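Local coordinates for protein DNA polymerase sliding clamp 2 (Sulfolobus tokodaii, PDB 3AIZ) that forms, with related subunits, a toroid that encircles DNA and tethers the catalytic subunit of DNA polymerase and other proteins to it during replication, at residues Ser194-Val199 with Phe222-Pro227; Thr126-Asn131 with Ile241-Pro246. One frame throughout, in Å; residues are numbered along the deposited sequence.

Contact 1: residues Ser194-Val199 with Phe222-Pro227; sequences SPSKAV and FGNNIP
Lys197 and Asn225 make the direct backbone bond between 194-199 and 222-227: Asn225 N donates to Lys197 O over 3.2 Å, with an N-H...O angle of 151°. The same carbonyl oxygen takes a C-H...O contact from Asn224 CA at 3.4 Å, so two consecutive residues of the turn converge on one acceptor.

A water adds a second polar path. It accepts from Val199 N and donates to Asn225 OD1 at 3.1 Å. Asn225 CG lies anti to its own carbonyl carbon (chi1 -61°), and the amide end comes nearer the strand although CB points away from it. On the other segment, Ser196 OG turns back to donate to Ser194 O at 2.8 Å, tying the start of the strand to the loop before it.

The apolar contact is a single pair, Ala198 CB and Phe222 CD1 at 4.3 Å. Van der Waals packing against the backbone adds Ala198 CB at 3.6 Å from Gly223 O and Ser196 CB at 4.0 Å from Gly223 CA. Ser196 O and Lys197 N lie at the edge of the Phe222 ring, near its plane. The ring also touches Val134, Phe136 and Ile159.

Gly223 to Ile226 form a type II beta turn with Asn225 at its left-handed third position. It joins strands 218-223 and 226-233 as a tight antiparallel hairpin, whose tip rests against strand 196-201 in the C-terminal PCNA domain.

Contact 2: residues Thr126-Asn131 with Ile241-Pro246; sequences TEPKVN and IFWIAP
Glu127 meets Trp243 through its carboxylate, which reaches the indole at the nitrogen. Trp243 NE1 donates to Glu127 OE1 in a weak hydrogen bond of 3.4 Å, with an N-H...O angle of 153°. OE1 sits in the plane of the indole, at its edge, but the carboxylate itself is turned 54° from that plane. The glutamate chain, extended beyond CG, crosses the tryptophan at about a right angle, and its CB passes NE1 at 3.8 Å. The stronger partner of the acid is Lys51, which forms a salt bridge with OE2; the carboxylate thus spans an ammonium and an indole N-H, and the lysine probably favours its ionised form. OE2 also comes loosely near Ile241 CD1.

Pro128 follows and packs over one face of the indole. Its CD stands 3.4 Å from the centroid of the five-membered ring and 6° off the ring normal, a well-centred CH-pi contact. CG and CB continue toward the CE3 and CZ3 side of the indole, with CG 3.7 Å from Trp243 CE3. The two side chains run past each other in opposite directions, and Pro128 O comes within 3.8 Å of Trp243 CH2.

Val130 closes the contact more lightly: its CG2 lies 4.4 Å from Trp243 CZ3, and the same valine also touches Ile226.

The segment 126-131 belongs to the loop between strands 109-120 and 134-138, which by PCNA architecture is the interdomain connector. Trp243 projects toward it from strand 239-244, touching Pro227 and Lys229 as well. That strand runs antiparallel between 46-53 and 226-233, so the connector is held beside the seam between the two domains.

Contact 1 and contact 2 have centres about 12 Å apart and reach the same sheet through adjoining strands, contact 1 through 226-233 and contact 2 through 239-244; contact 1 is nested in the chain between the two segments of contact 2. They also touch directly. Ile226 CD1 from the hairpin packs 3.3 Å from Asn131 O of the connector, and Pro227 CB lies 3.4 Å from Ile244 O on the adjacent strand. At the end of 241-246, Pro246 CB approaches Val199 O at 3.6 Å. Tyr200 gathers the two further, bonding to Ile226 O through its hydroxyl and touching Ile244 and Pro246. No other chain of the assembly reaches any of the four segments.

Contact 1: residues Ser194-Val199 with Phe222-Pro227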
loop_
_atom_site.group_PDB
_atom_site.type_symbol
_atom_site.label_atom_id
_atom_site.label_comp_id
_atom_site.label_asym_id
_atom_site.label_seq_id
_atom_site.Cartn_x
_atom_site.Cartn_y
_atom_site.Cartn_z
ATOM N N SER A 194 28.334 37.846 29.543
ATOM C CA SER A 194 29.786 37.737 29.646
ATOM C C SER A 194 30.284 36.470 28.959
ATOM O O SER A 194 29.599 35.449 28.966
ATOM C CB SER A 194 30.223 37.743 31.114
ATOM O OG SER A 194 29.657 36.656 31.825
ATOM N N PRO A 195 31.481 36.537 28.360
ATOM C CA PRO A 195 32.073 35.375 27.688
ATOM C C PRO A 195 31.999 34.135 28.571
ATOM O O PRO A 195 32.454 34.169 29.714
ATOM C CB PRO A 195 33.529 35.798 27.489
ATOM C CG PRO A 195 33.467 37.281 27.379
ATOM C CD PRO A 195 32.361 37.718 28.303
ATOM N N SER A 196 31.428 33.056 28.045
ATOM C CA SER A 196 31.231 31.843 28.827
ATOM C C SER A 196 31.596 30.592 28.039
ATOM O O SER A 196 31.622 30.606 26.810
ATOM C CB SER A 196 29.783 31.752 29.311
ATOM O OG SER A 196 29.416 32.910 30.040
ATOM N N LYS A 197 31.870 29.507 28.757
ATOM C CA LYS A 197 32.274 28.255 28.132
ATOM C C LYS A 197 31.942 27.054 29.011
ATOM O O LYS A 197 32.140 27.089 30.224
ATOM C CB LYS A 197 33.770 28.278 27.809
ATOM C CG LYS A 197 34.361 26.913 27.503
ATOM C CD LYS A 197 35.590 27.029 26.614
ATOM C CE LYS A 197 36.625 27.975 27.206
ATOM N NZ LYS A 197 37.773 28.183 26.277
ATOM N N ALA A 198 31.437 25.994 28.390
ATOM C CA ALA A 198 31.096 24.774 29.112
ATOM C C ALA A 198 31.187 23.559 28.200
ATOM O O ALA A 198 31.181 23.685 26.976
ATOM C CB ALA A 198 29.703 24.885 29.708
ATOM N N VAL A 199 31.272 22.380 28.805
ATOM C CA VAL A 199 31.336 21.133 28.053
ATOM C C VAL A 199 30.168 20.232 28.441
ATOM O O VAL A 199 29.800 20.156 29.612
ATOM C CB VAL A 199 32.657 20.390 28.320
ATOM C CG1 VAL A 199 32.728 19.115 27.495
ATOM C CG2 VAL A 199 33.838 21.292 28.016
ATOM N N PHE A 222 23.156 28.920 29.272
ATOM C CA PHE A 222 24.263 28.270 29.963
ATOM C C PHE A 222 25.251 29.305 30.484
ATOM O O PHE A 222 25.068 30.505 30.286
ATOM C CB PHE A 222 24.972 27.273 29.041
ATOM C CG PHE A 222 25.793 27.919 27.961
ATOM C CD1 PHE A 222 27.170 28.017 28.085
ATOM C CD2 PHE A 222 25.192 28.424 26.820
ATOM C CE1 PHE A 222 27.930 28.608 27.093
ATOM C CE2 PHE A 222 25.947 29.016 25.824
ATOM C CZ PHE A 222 27.318 29.110 25.961
ATOM N N GLY A 223 26.295 28.832 31.153
ATOM C CA GLY A 223 27.326 29.705 31.683
ATOM C C GLY A 223 28.606 28.932 31.923
ATOM O O GLY A 223 28.714 27.771 31.531
ATOM N N ASN A 224 29.578 29.569 32.567
ATOM C CA ASN A 224 30.857 28.919 32.828
ATOM C C ASN A 224 30.728 27.674 33.694
ATOM O O ASN A 224 30.507 27.765 34.901
ATOM C CB ASN A 224 31.852 29.895 33.457
ATOM C CG ASN A 224 32.652 30.656 32.422
ATOM O OD1 ASN A 224 32.105 31.446 31.656
ATOM N ND2 ASN A 224 33.960 30.417 32.393
ATOM N N ASN A 225 30.865 26.511 33.064
ATOM C CA ASN A 225 30.840 25.239 33.775
ATOM C C ASN A 225 29.600 25.056 34.648
ATOM O O ASN A 225 29.671 24.465 35.725
ATOM C CB ASN A 225 32.112 25.075 34.609
ATOM C CG ASN A 225 33.370 25.077 33.759
ATOM O OD1 ASN A 225 33.322 24.820 32.555
ATOM N ND2 ASN A 225 34.506 25.365 34.384
ATOM N N ILE A 226 28.467 25.570 34.180
ATOM C CA ILE A 226 27.192 25.377 34.861
ATOM C C ILE A 226 26.212 24.669 33.927
ATOM O O ILE A 226 26.382 24.701 32.709
ATOM C CB ILE A 226 26.585 26.716 35.324
ATOM C CG1 ILE A 226 26.098 27.528 34.123
ATOM C CG2 ILE A 226 27.593 27.507 36.146
ATOM C CD1 ILE A 226 25.406 28.818 34.503
ATOM N N PRO A 227 25.183 24.023 34.497
ATOM C CA PRO A 227 24.193 23.289 33.701
ATOM C C PRO A 227 23.578 24.136 32.591
ATOM O O PRO A 227 23.415 25.345 32.754
ATOM C CB PRO A 227 23.126 22.920 34.732
ATOM C CG PRO A 227 23.867 22.839 36.012
ATOM C CD PRO A 227 24.919 23.907 35.942
HETATM O O HOH W 1 31.796 22.306 31.624
#

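Contact 2: residues Thr126-Asn131 with Ile241-Pro246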
loop_
_atom_site.group_PDB
_atom_site.type_symbol
_atom_site.label_atom_id
_atom_site.label_comp_id
_atom_site.label_asym_id
_atom_site.label_seq_id
_atom_site.Cartn_x
_atom_site.Cartn_y
_atom_site.Cartn_z
ATOM N N THR A 126 12.473 20.884 41.428
ATOM C CA THR A 126 13.746 21.431 41.883
ATOM C C THR A 126 14.700 21.719 40.725
ATOM O O THR A 126 15.649 20.970 40.491
ATOM C CB THR A 126 14.439 20.481 42.879
ATOM O OG1 THR A 126 13.482 19.999 43.829
ATOM C CG2 THR A 126 15.566 21.199 43.611
ATOM N N GLU A 127 14.444 22.806 40.004
ATOM C CA GLU A 127 15.329 23.235 38.926
ATOM C C GLU A 127 16.612 23.824 39.502
ATOM O O GLU A 127 16.586 24.476 40.544
ATOM C CB GLU A 127 14.641 24.280 38.042
ATOM C CG GLU A 127 13.341 23.825 37.399
ATOM C CD GLU A 127 12.788 24.849 36.420
ATOM O OE1 GLU A 127 13.594 25.494 35.715
ATOM O OE2 GLU A 127 11.550 25.007 36.350
ATOM N N PRO A 128 17.745 23.592 38.823
ATOM C CA PRO A 128 19.018 24.190 39.238
ATOM C C PRO A 128 18.913 25.710 39.308
ATOM O O PRO A 128 18.340 26.329 38.410
ATOM C CB PRO A 128 19.976 23.780 38.115
ATOM C CG PRO A 128 19.391 22.531 37.560
ATOM C CD PRO A 128 17.903 22.706 37.656
ATOM N N LYS A 129 19.453 26.300 40.369
ATOM C CA LYS A 129 19.414 27.748 40.538
ATOM C C LYS A 129 20.772 28.369 40.239
ATOM O O LYS A 129 21.664 28.374 41.087
ATOM C CB LYS A 129 18.960 28.119 41.953
ATOM C CG LYS A 129 17.520 27.737 42.265
ATOM C CD LYS A 129 17.112 28.206 43.653
ATOM C CE LYS A 129 15.663 27.858 43.951
ATOM N NZ LYS A 129 15.230 28.372 45.281
ATOM N N VAL A 130 20.922 28.891 39.027
ATOM C CA VAL A 130 22.181 29.483 38.600
ATOM C C VAL A 130 21.941 30.692 37.708
ATOM O O VAL A 130 20.817 30.946 37.276
ATOM C CB VAL A 130 23.040 28.472 37.823
ATOM C CG1 VAL A 130 23.445 27.312 38.721
ATOM C CG2 VAL A 130 22.285 27.970 36.605
ATOM N N ASN A 131 23.006 31.435 37.434
ATOM C CA ASN A 131 22.924 32.578 36.537
ATOM C C ASN A 131 23.354 32.206 35.125
ATOM O O ASN A 131 24.532 31.947 34.870
ATOM C CB ASN A 131 23.777 33.736 37.054
ATOM C CG ASN A 131 23.800 34.914 36.096
ATOM O OD1 ASN A 131 22.775 35.278 35.517
ATOM N ND2 ASN A 131 24.972 35.517 35.926
ATOM N N ILE A 241 11.249 21.535 29.309
ATOM C CA ILE A 241 12.425 22.154 29.903
ATOM C C ILE A 241 13.469 21.101 30.237
ATOM O O ILE A 241 13.182 20.132 30.940
ATOM C CB ILE A 241 12.069 22.939 31.179
ATOM C CG1 ILE A 241 10.995 23.987 30.876
ATOM C CG2 ILE A 241 13.311 23.590 31.768
ATOM C CD1 ILE A 241 10.562 24.781 32.083
ATOM N N PHE A 242 14.679 21.293 29.728
ATOM C CA PHE A 242 15.759 20.346 29.963
ATOM C C PHE A 242 16.894 20.984 30.748
ATOM O O PHE A 242 17.163 22.175 30.614
ATOM C CB PHE A 242 16.292 19.797 28.639
ATOM C CG PHE A 242 15.277 19.021 27.852
ATOM C CD1 PHE A 242 14.516 19.640 26.876
ATOM C CD2 PHE A 242 15.088 17.669 28.088
ATOM C CE1 PHE A 242 13.583 18.928 26.150
ATOM C CE2 PHE A 242 14.156 16.951 27.365
ATOM C CZ PHE A 242 13.403 17.582 26.395
ATOM N N TRP A 243 17.552 20.179 31.572
ATOM C CA TRP A 243 18.744 20.615 32.284
ATOM C C TRP A 243 19.853 19.592 32.089
ATOM O O TRP A 243 19.700 18.423 32.443
ATOM C CB TRP A 243 18.455 20.809 33.773
ATOM C CG TRP A 243 17.712 22.073 34.086
ATOM C CD1 TRP A 243 16.371 22.205 34.298
ATOM C CD2 TRP A 243 18.272 23.384 34.224
ATOM N NE1 TRP A 243 16.061 23.518 34.562
ATOM C CE2 TRP A 243 17.210 24.261 34.522
ATOM C CE3 TRP A 243 19.567 23.902 34.127
ATOM C CZ2 TRP A 243 17.404 25.626 34.722
ATOM C CZ3 TRP A 243 19.758 25.256 34.325
ATOM C CH2 TRP A 243 18.682 26.102 34.619
ATOM N N ILE A 244 20.966 20.037 31.515
ATOM C CA ILE A 244 22.095 19.155 31.250
ATOM C C ILE A 244 23.257 19.466 32.183
ATOM O O ILE A 244 23.716 20.605 32.257
ATOM C CB ILE A 244 22.584 19.268 29.788
ATOM C CG1 ILE A 244 21.490 18.830 28.810
ATOM C CG2 ILE A 244 23.829 18.426 29.579
ATOM C CD1 ILE A 244 20.380 19.838 28.633
ATOM N N ALA A 245 23.726 18.452 32.900
ATOM C CA ALA A 245 24.888 18.612 33.762
ATOM C C ALA A 245 26.143 18.708 32.905
ATOM O O ALA A 245 26.387 17.849 32.056
ATOM C CB ALA A 245 24.995 17.452 34.735
ATOM N N PRO A 246 26.941 19.762 33.120
ATOM C CA PRO A 246 28.179 19.952 32.359
ATOM C C PRO A 246 29.247 18.966 32.804
ATOM O O PRO A 246 29.171 18.443 33.915
ATOM C CB PRO A 246 28.596 21.374 32.739
ATOM C CG PRO A 246 28.042 21.564 34.101
ATOM C CD PRO A 246 26.727 20.837 34.103
#